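Local atomic coordinates of 3-oxoacyl-(acyl-carrier protein) synthase II (Thermus thermophilus, PDB entry 1J3N), a protein that probably catalyses the elongating condensation of malonyl-acyl-carrier protein with an acyl chain in fatty acid synthesis, as a homodimeric beta-ketoacyl synthase. Residues L44-A49 / A199-R204; R34-F39 / M195-F200; E20-A25 / S334-L339. All blocks are in the same frame, centred on the assembly; numbering follows the deposited sequence.

Contact 1. Residues L44-A49 / A199-R204; sequences LPVRIA and AFAVMR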
loop_
_atom_site.group_PDB
_atom_site.type_symbol
_atom_site.label_atom_id
_atom_site.label_comp_id
_atom_site.label_asym_id
_atom_site.label_seq_id
_atom_site.Cartn_x
_atom_site.Cartn_y
_atom_site.Cartn_z
ATOM N N LEU A 44 30.617 4.182 -6.356
ATOM C CA LEU A 44 29.550 3.581 -7.165
ATOM C C LEU A 44 29.705 3.750 -8.679
ATOM O O LEU A 44 30.410 4.643 -9.144
ATOM C CB LEU A 44 28.191 4.155 -6.753
ATOM C CG LEU A 44 27.704 3.947 -5.317
ATOM C CD1 LEU A 44 26.312 4.551 -5.168
ATOM C CD2 LEU A 44 27.677 2.471 -4.990
ATOM N N PRO A 45 29.049 2.872 -9.466
ATOM C CA PRO A 45 29.103 2.926 -10.934
ATOM C C PRO A 45 28.158 3.993 -11.478
ATOM O O PRO A 45 28.318 4.467 -12.608
ATOM C CB PRO A 45 28.681 1.517 -11.348
ATOM C CG PRO A 45 27.729 1.121 -10.271
ATOM C CD PRO A 45 28.458 1.595 -9.020
ATOM N N VAL A 46 27.165 4.347 -10.665
ATOM C CA VAL A 46 26.176 5.371 -11.004
ATOM C C VAL A 46 26.417 6.479 -9.995
ATOM O O VAL A 46 26.269 6.271 -8.791
ATOM C CB VAL A 46 24.729 4.842 -10.849
ATOM C CG1 VAL A 46 23.728 5.960 -11.130
ATOM C CG2 VAL A 46 24.498 3.688 -11.805
ATOM N N ARG A 47 26.780 7.659 -10.477
ATOM C CA ARG A 47 27.091 8.755 -9.571
ATOM C C ARG A 47 26.327 10.039 -9.860
ATOM O O ARG A 47 26.805 11.139 -9.552
ATOM C CB ARG A 47 28.605 9.003 -9.615
ATOM C CG ARG A 47 29.409 7.721 -9.387
ATOM C CD ARG A 47 30.913 7.956 -9.411
ATOM N NE ARG A 47 31.431 8.236 -10.751
ATOM C CZ ARG A 47 31.741 7.308 -11.651
ATOM N NH1 ARG A 47 31.588 6.021 -11.364
ATOM N NH2 ARG A 47 32.215 7.670 -12.838
ATOM N N ILE A 48 25.138 9.887 -10.440
ATOM C CA ILE A 48 24.279 11.016 -10.792
ATOM C C ILE A 48 22.844 10.733 -10.334
ATOM O O ILE A 48 22.438 9.577 -10.223
ATOM C CB ILE A 48 24.239 11.250 -12.321
ATOM C CG1 ILE A 48 23.698 9.999 -13.023
ATOM C CG2 ILE A 48 25.625 11.628 -12.826
ATOM C CD1 ILE A 48 23.460 10.166 -14.524
ATOM N N ALA A 49 22.085 11.792 -10.079
ATOM C CA ALA A 49 20.699 11.647 -9.638
ATOM C C ALA A 49 19.988 12.990 -9.739
ATOM O O ALA A 49 20.631 14.036 -9.915
ATOM C CB ALA A 49 20.653 11.136 -8.189
ATOM N N ALA A 199 21.926 -0.871 -5.095
ATOM C CA ALA A 199 21.048 -1.987 -5.440
ATOM C C ALA A 199 20.532 -1.914 -6.880
ATOM O O ALA A 199 20.535 -2.915 -7.599
ATOM C CB ALA A 199 19.882 -2.033 -4.469
ATOM N N PHE A 200 20.078 -0.733 -7.294
ATOM C CA PHE A 200 19.572 -0.550 -8.651
ATOM C C PHE A 200 20.721 -0.601 -9.656
ATOM O O PHE A 200 20.517 -0.927 -10.824
ATOM C CB PHE A 200 18.828 0.786 -8.772
ATOM C CG PHE A 200 17.416 0.745 -8.258
ATOM C CD1 PHE A 200 16.416 0.103 -8.986
ATOM C CD2 PHE A 200 17.082 1.349 -7.051
ATOM C CE1 PHE A 200 15.100 0.064 -8.520
ATOM C CE2 PHE A 200 15.767 1.315 -6.573
ATOM C CZ PHE A 200 14.776 0.672 -7.311
ATOM N N ALA A 201 21.929 -0.279 -9.195
ATOM C CA ALA A 201 23.107 -0.311 -10.051
ATOM C C ALA A 201 23.538 -1.753 -10.302
ATOM O O ALA A 201 23.840 -2.127 -11.438
ATOM C CB ALA A 201 24.246 0.470 -9.411
ATOM N N VAL A 202 23.583 -2.565 -9.250
ATOM C CA VAL A 202 23.968 -3.963 -9.430
ATOM C C VAL A 202 22.927 -4.686 -10.291
ATOM O O VAL A 202 23.221 -5.716 -10.892
ATOM C CB VAL A 202 24.116 -4.706 -8.085
ATOM C CG1 VAL A 202 25.234 -4.076 -7.270
ATOM C CG2 VAL A 202 22.800 -4.668 -7.313
ATOM N N MET A 203 21.714 -4.137 -10.338
ATOM C CA MET A 203 20.626 -4.696 -11.142
ATOM C C MET A 203 20.744 -4.232 -12.592
ATOM O O MET A 203 19.992 -4.680 -13.455
ATOM C CB MET A 203 19.273 -4.230 -10.623
ATOM C CG MET A 203 18.768 -4.913 -9.381
ATOM S SD MET A 203 17.101 -4.307 -9.044
ATOM C CE MET A 203 16.151 -5.364 -10.082
ATOM N N ARG A 204 21.669 -3.308 -12.841
ATOM C CA ARG A 204 21.894 -2.765 -14.180
ATOM C C ARG A 204 20.674 -2.024 -14.723
ATOM O O ARG A 204 20.461 -1.965 -15.931
ATOM C CB ARG A 204 22.288 -3.888 -15.149
ATOM C CG ARG A 204 23.659 -4.506 -14.878
ATOM C CD ARG A 204 24.761 -3.460 -14.984
ATOM N NE ARG A 204 26.103 -4.045 -14.997
ATOM C CZ ARG A 204 26.653 -4.703 -13.979
ATOM N NH1 ARG A 204 25.980 -4.871 -12.848
ATOM N NH2 ARG A 204 27.885 -5.187 -14.092
#
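Pro-45 and Val-46 press on one methyl group, the CB of Ala-201, which points from helix 194-202 toward the 44-49 loop. The closest touch comes from Pro-45, at the exposed rim: its ring meets the methyl through CG, at 3.6 Å from Ala-201 CB. Val-46 forms the buried side at longer range, its CG2 branch 4.0 Å from Ala-201 CB. Its first torsion (chi1 177°) sets CG1 opposite the backbone N and CG2 beside that N, which turns CG2 to the helix. Val-46 is backed by Ile-197 and Leu-206, so the looser touch is the one enclosed by protein, and the tighter one lies toward solvent.

Just past Ala-201 the helix finishes in a Schellman motif, with Arg-204 at positive phi and its N bonded to Ala-201 O at 2.8 Å. Within the loop, Arg-47 NH1 bonds Leu-44 O at 2.9 Å, the acceptor lying in the guanidinium plane, and Asn-210 binds both Pro-45 O and Arg-47 N. Pro-124 and Asn-125 of the second subunit pack on Leu-44 and Pro-45.

No hydrogen bond or salt bridge crosses between 44-49 and 199-204. The polar bonds of 44-49 run within the loop, to Asn-210 and to the neighbouring segment 34-39, whereas its meeting with the helix is purely apolar, beside the dimer interface.

Contact 2. Residues R34-F39 / M195-F200; sequences RPITRF and MAIGAF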
loop_
_atom_site.group_PDB
_atom_site.type_symbol
_atom_site.label_atom_id
_atom_site.label_comp_id
_atom_site.label_asym_id
_atom_site.label_seq_id
_atom_site.Cartn_x
_atom_site.Cartn_y
_atom_site.Cartn_z
ATOM N N ARG A 34 22.151 15.687 -11.753
ATOM C CA ARG A 34 23.475 16.252 -11.518
ATOM C C ARG A 34 24.343 15.278 -10.739
ATOM O O ARG A 34 23.867 14.237 -10.297
ATOM C CB ARG A 34 23.333 17.547 -10.711
ATOM C CG ARG A 34 22.799 17.329 -9.288
ATOM C CD ARG A 34 22.435 18.647 -8.608
ATOM N NE ARG A 34 22.040 18.464 -7.210
ATOM C CZ ARG A 34 21.513 19.422 -6.450
ATOM N NH1 ARG A 34 21.315 20.637 -6.948
ATOM N NH2 ARG A 34 21.186 19.171 -5.188
ATOM N N PRO A 35 25.640 15.595 -10.580
ATOM C CA PRO A 35 26.502 14.689 -9.821
ATOM C C PRO A 35 25.904 14.613 -8.409
ATOM O O PRO A 35 25.431 15.620 -7.881
ATOM C CB PRO A 35 27.855 15.403 -9.853
ATOM C CG PRO A 35 27.821 16.115 -11.166
ATOM C CD PRO A 35 26.429 16.688 -11.179
ATOM N N ILE A 36 25.910 13.428 -7.809
ATOM C CA ILE A 36 25.329 13.254 -6.482
ATOM C C ILE A 36 26.050 14.046 -5.401
ATOM O O ILE A 36 27.268 13.973 -5.266
ATOM C CB ILE A 36 25.296 11.750 -6.094
ATOM C CG1 ILE A 36 24.389 10.989 -7.072
ATOM C CG2 ILE A 36 24.776 11.568 -4.666
ATOM C CD1 ILE A 36 24.558 9.468 -7.012
ATOM N N THR A 37 25.281 14.810 -4.633
ATOM C CA THR A 37 25.836 15.606 -3.548
ATOM C C THR A 37 25.287 15.140 -2.202
ATOM O O THR A 37 25.876 15.426 -1.162
ATOM C CB THR A 37 25.498 17.097 -3.707
ATOM O OG1 THR A 37 24.084 17.278 -3.584
ATOM C CG2 THR A 37 25.958 17.612 -5.068
ATOM N N ARG A 38 24.166 14.418 -2.226
ATOM C CA ARG A 38 23.535 13.915 -1.000
ATOM C C ARG A 38 24.511 13.101 -0.149
ATOM O O ARG A 38 24.468 13.146 1.083
ATOM C CB ARG A 38 22.310 13.063 -1.349
ATOM C CG ARG A 38 21.529 12.543 -0.144
ATOM C CD ARG A 38 21.036 13.684 0.739
ATOM N NE ARG A 38 20.323 14.708 -0.025
ATOM C CZ ARG A 38 19.214 14.489 -0.731
ATOM N NH1 ARG A 38 18.666 13.277 -0.775
ATOM N NH2 ARG A 38 18.665 15.481 -1.413
ATOM N N PHE A 39 25.372 12.335 -0.813
ATOM C CA PHE A 39 26.393 11.536 -0.138
ATOM C C PHE A 39 27.515 11.314 -1.140
ATOM O O PHE A 39 27.373 11.648 -2.314
ATOM C CB PHE A 39 25.846 10.181 0.341
ATOM C CG PHE A 39 25.311 9.308 -0.761
ATOM C CD1 PHE A 39 24.011 9.473 -1.230
ATOM C CD2 PHE A 39 26.119 8.340 -1.352
ATOM C CE1 PHE A 39 23.523 8.688 -2.272
ATOM C CE2 PHE A 39 25.640 7.551 -2.397
ATOM C CZ PHE A 39 24.338 7.728 -2.858
ATOM N N MET A 195 22.899 2.520 -0.461
ATOM C CA MET A 195 22.319 1.192 -0.621
ATOM C C MET A 195 21.272 1.041 -1.714
ATOM O O MET A 195 21.184 -0.012 -2.335
ATOM C CB MET A 195 21.737 0.713 0.711
ATOM C CG MET A 195 21.048 -0.642 0.640
ATOM S SD MET A 195 20.707 -1.288 2.286
ATOM C CE MET A 195 20.765 -3.033 1.964
ATOM N N ALA A 196 20.475 2.075 -1.944
ATOM C CA ALA A 196 19.430 2.011 -2.968
ATOM C C ALA A 196 19.994 2.194 -4.374
ATOM O O ALA A 196 19.642 1.457 -5.292
ATOM C CB ALA A 196 18.372 3.061 -2.699
ATOM N N ILE A 197 20.854 3.187 -4.549
ATOM C CA ILE A 197 21.445 3.407 -5.856
ATOM C C ILE A 197 22.374 2.234 -6.137
ATOM O O ILE A 197 22.530 1.806 -7.280
ATOM C CB ILE A 197 22.215 4.744 -5.907
ATOM C CG1 ILE A 197 21.218 5.901 -5.751
ATOM C CG2 ILE A 197 22.982 4.865 -7.230
ATOM C CD1 ILE A 197 21.801 7.280 -5.938
ATOM N N GLY A 198 22.978 1.705 -5.080
ATOM C CA GLY A 198 23.862 0.565 -5.244
ATOM C C GLY A 198 23.070 -0.637 -5.729
ATOM O O GLY A 198 23.476 -1.331 -6.663
ATOM N N ALA A 199 21.926 -0.871 -5.095
ATOM C CA ALA A 199 21.048 -1.987 -5.440
ATOM C C ALA A 199 20.532 -1.914 -6.880
ATOM O O ALA A 199 20.535 -2.915 -7.599
ATOM C CB ALA A 199 19.882 -2.033 -4.469
ATOM N N PHE A 200 20.078 -0.733 -7.294
ATOM C CA PHE A 200 19.572 -0.550 -8.651
ATOM C C PHE A 200 20.721 -0.601 -9.656
ATOM O O PHE A 200 20.517 -0.927 -10.824
ATOM C CB PHE A 200 18.828 0.786 -8.772
ATOM C CG PHE A 200 17.416 0.745 -8.258
ATOM C CD1 PHE A 200 16.416 0.103 -8.986
ATOM C CD2 PHE A 200 17.082 1.349 -7.051
ATOM C CE1 PHE A 200 15.100 0.064 -8.520
ATOM C CE2 PHE A 200 15.767 1.315 -6.573
ATOM C CZ PHE A 200 14.776 0.672 -7.311
#
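The Phe-39 ring receives Ile-197 at its edge and Ile-36 on one face. Ile-197 CD1 comes in close to the ring plane, 4.0 Å from Phe-39 CZ. Over the face stands Ile-36 CG2, a neighbour in the same segment, 3.9 Å above the plane and displaced toward the rim. The ring swings inward from a CG set between the backbone N and the carbonyl carbon (chi1 60°), which brings its far end, CZ, to the helix.

Ile-36 and Ile-197 reach for each other tip to tip, their CD1 atoms 3.7 Å apart. Both carry CG1 beside the backbone N and are extended at the second torsion; this length spans the gap between backbones, where the nearest CA atoms, those of Ile-36 and Ile-197, are still 10.6 Å apart. One methyl of the helix thus touches both a methyl and an aromatic edge, and no polar bond joins the segments.

Polar groups of 34-39 bond elsewhere: Glu-51 forms a salt bridge with Arg-34 NE and hydrogen bonds with Thr-37 OG1 and the backbone N of Arg-38, whose NH2 forms a salt bridge with Glu-231. The contact lays the loop following strand 33-35, partner of antiparallel strand 48-50, against helix 194-202. Elsewhere on that helix, Met-195 and Ala-196 pack on Met-109 of helix 109-122, and Met-195, Ala-199 and Phe-200 on the second subunit.

Contact 3. Residues E20-A25 / S334-L339; sequences EAFHKA and SMIGHL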
loop_
_atom_site.group_PDB
_atom_site.type_symbol
_atom_site.label_atom_id
_atom_site.label_comp_id
_atom_site.label_asym_id
_atom_site.label_seq_id
_atom_site.Cartn_x
_atom_site.Cartn_y
_atom_site.Cartn_z
ATOM N N GLU A 20 4.059 25.920 -9.420
ATOM C CA GLU A 20 4.380 26.892 -10.463
ATOM C C GLU A 20 5.835 26.783 -10.927
ATOM O O GLU A 20 6.107 26.784 -12.128
ATOM C CB GLU A 20 4.075 28.317 -9.983
ATOM C CG GLU A 20 4.276 29.406 -11.043
ATOM C CD GLU A 20 3.537 29.127 -12.354
ATOM O OE1 GLU A 20 2.326 28.822 -12.313
ATOM O OE2 GLU A 20 4.166 29.225 -13.431
ATOM N N ALA A 21 6.769 26.684 -9.984
ATOM C CA ALA A 21 8.183 26.557 -10.338
ATOM C C ALA A 21 8.392 25.324 -11.214
ATOM O O ALA A 21 9.172 25.347 -12.169
ATOM C CB ALA A 21 9.046 26.447 -9.074
ATOM N N PHE A 22 7.690 24.247 -10.880
ATOM C CA PHE A 22 7.782 22.994 -11.623
ATOM C C PHE A 22 7.324 23.194 -13.064
ATOM O O PHE A 22 7.981 22.736 -13.997
ATOM C CB PHE A 22 6.930 21.917 -10.924
ATOM C CG PHE A 22 6.882 20.586 -11.649
ATOM C CD1 PHE A 22 8.028 20.029 -12.209
ATOM C CD2 PHE A 22 5.693 19.875 -11.726
ATOM C CE1 PHE A 22 7.989 18.776 -12.840
ATOM C CE2 PHE A 22 5.638 18.631 -12.348
ATOM C CZ PHE A 22 6.801 18.079 -12.911
ATOM N N HIS A 23 6.211 23.897 -13.241
ATOM C CA HIS A 23 5.661 24.143 -14.573
ATOM C C HIS A 23 6.579 25.000 -15.449
ATOM O O HIS A 23 6.834 24.669 -16.608
ATOM C CB HIS A 23 4.277 24.795 -14.467
ATOM C CG HIS A 23 3.550 24.857 -15.772
ATOM N ND1 HIS A 23 3.487 26.002 -16.536
ATOM C CD2 HIS A 23 2.933 23.890 -16.492
ATOM C CE1 HIS A 23 2.865 25.738 -17.672
ATOM N NE2 HIS A 23 2.520 24.464 -17.670
ATOM N N LYS A 24 7.072 26.102 -14.894
ATOM C CA LYS A 24 7.973 26.969 -15.634
ATOM C C LYS A 24 9.232 26.204 -16.045
ATOM O O LYS A 24 9.705 26.331 -17.173
ATOM C CB LYS A 24 8.368 28.181 -14.783
ATOM C CG LYS A 24 7.306 29.265 -14.701
ATOM C CD LYS A 24 7.889 30.547 -14.108
ATOM C CE LYS A 24 6.899 31.699 -14.174
ATOM N NZ LYS A 24 7.523 32.984 -13.743
ATOM N N ALA A 25 9.766 25.408 -15.121
ATOM C CA ALA A 25 10.973 24.621 -15.370
ATOM C C ALA A 25 10.779 23.591 -16.488
ATOM O O ALA A 25 11.713 23.293 -17.246
ATOM C CB ALA A 25 11.411 23.925 -14.083
ATOM N N SER A 334 12.445 12.812 -18.527
ATOM C CA SER A 334 13.581 13.306 -19.290
ATOM C C SER A 334 14.209 14.449 -18.495
ATOM O O SER A 334 15.427 14.656 -18.538
ATOM C CB SER A 334 13.118 13.821 -20.654
ATOM O OG SER A 334 12.155 14.846 -20.505
ATOM N N MET A 335 13.371 15.174 -17.754
ATOM C CA MET A 335 13.828 16.309 -16.958
ATOM C C MET A 335 14.099 16.051 -15.477
ATOM O O MET A 335 15.108 16.522 -14.941
ATOM C CB MET A 335 12.827 17.456 -17.075
ATOM C CG MET A 335 12.750 18.073 -18.461
ATOM S SD MET A 335 11.395 19.254 -18.590
ATOM C CE MET A 335 10.058 18.164 -19.029
ATOM N N ILE A 336 13.207 15.327 -14.809
ATOM C CA ILE A 336 13.375 15.061 -13.378
ATOM C C ILE A 336 13.779 13.635 -13.037
ATOM O O ILE A 336 13.930 13.288 -11.865
ATOM C CB ILE A 336 12.082 15.365 -12.592
ATOM C CG1 ILE A 336 10.958 14.425 -13.054
ATOM C CG2 ILE A 336 11.689 16.823 -12.782
ATOM C CD1 ILE A 336 9.691 14.506 -12.189
ATOM N N GLY A 337 13.954 12.801 -14.054
ATOM C CA GLY A 337 14.324 11.426 -13.783
ATOM C C GLY A 337 13.133 10.612 -13.302
ATOM O O GLY A 337 11.987 11.015 -13.485
ATOM N N HIS A 338 13.409 9.474 -12.672
ATOM C CA HIS A 338 12.365 8.577 -12.184
ATOM C C HIS A 338 12.221 8.713 -10.671
ATOM O O HIS A 338 13.122 8.325 -9.916
ATOM C CB HIS A 338 12.730 7.134 -12.533
ATOM C CG HIS A 338 11.606 6.161 -12.358
ATOM N ND1 HIS A 338 10.583 6.355 -11.455
ATOM C CD2 HIS A 338 11.358 4.972 -12.958
ATOM C CE1 HIS A 338 9.753 5.329 -11.506
ATOM N NE2 HIS A 338 10.200 4.474 -12.409
ATOM N N LEU A 339 11.083 9.246 -10.232
ATOM C CA LEU A 339 10.849 9.445 -8.815
ATOM C C LEU A 339 10.235 8.243 -8.130
ATOM O O LEU A 339 9.677 8.364 -7.039
ATOM C CB LEU A 339 9.988 10.692 -8.586
ATOM C CG LEU A 339 10.763 12.018 -8.520
ATOM C CD1 LEU A 339 11.558 12.235 -9.815
ATOM C CD2 LEU A 339 9.800 13.172 -8.287
#
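Phe-22 faces Ile-336, and Ala-25 faces Met-335, across two helical pieces kept well apart: the CA atoms of Phe-22 and Ile-336 are 9.9 Å apart, those of Ala-25 and Met-335 8.9 Å. The side chains of Phe-22, Met-335 and Ile-336 reach into the gap. Phe-22 holds CG opposite its backbone N (chi1 177°), and the ring so extended comes within 4.2 Å of Ile-336 CG2 at its CE1. The methyl approaches the ring obliquely, and the two side chains cross at about a right angle. Beside them Met-335 reaches out until its SD is 4.3 Å from Ala-25 O, a loose touch and no bond. All four residues are buried; Val-346 of helix 343-357 packs on both Phe-22 and Ile-336.

Just beyond, Gly-337 is the first residue to leave helical angles, with positive phi (77°). The chain then turns to His-338, whose ND1 is hydrogen-bonded to Leu-340 N and whose side chain meets His-301 and Cys-161. This gathering matches the Cys-His-His active site of the beta-ketoacyl synthases, and the contact joins the N- and C-terminal halves of their thiolase-type fold.

Contacts 1 and 2 form one patch, their centres 7 Å apart. Helix 194-202 serves both, offering Ala-201 to the first and Ile-197 to the second. Their other segments are joined by probable backbone hydrogen bonds in and beside the pair of strands 33-35 and 48-50, with Ala-49 O 2.9 Å from Arg-34 N and Arg-47 O 3.0 Å from Ile-36 N. Both also touch the second subunit. Contact 3 lies deeper, with centres about 22 Å from contact 1 and 19 Å from contact 2, and it touches neither; the chain loop it closes encloses both. Its 334-339 segment carries His-338, probably of the active site, whereas the other two contacts lie beside the second subunit.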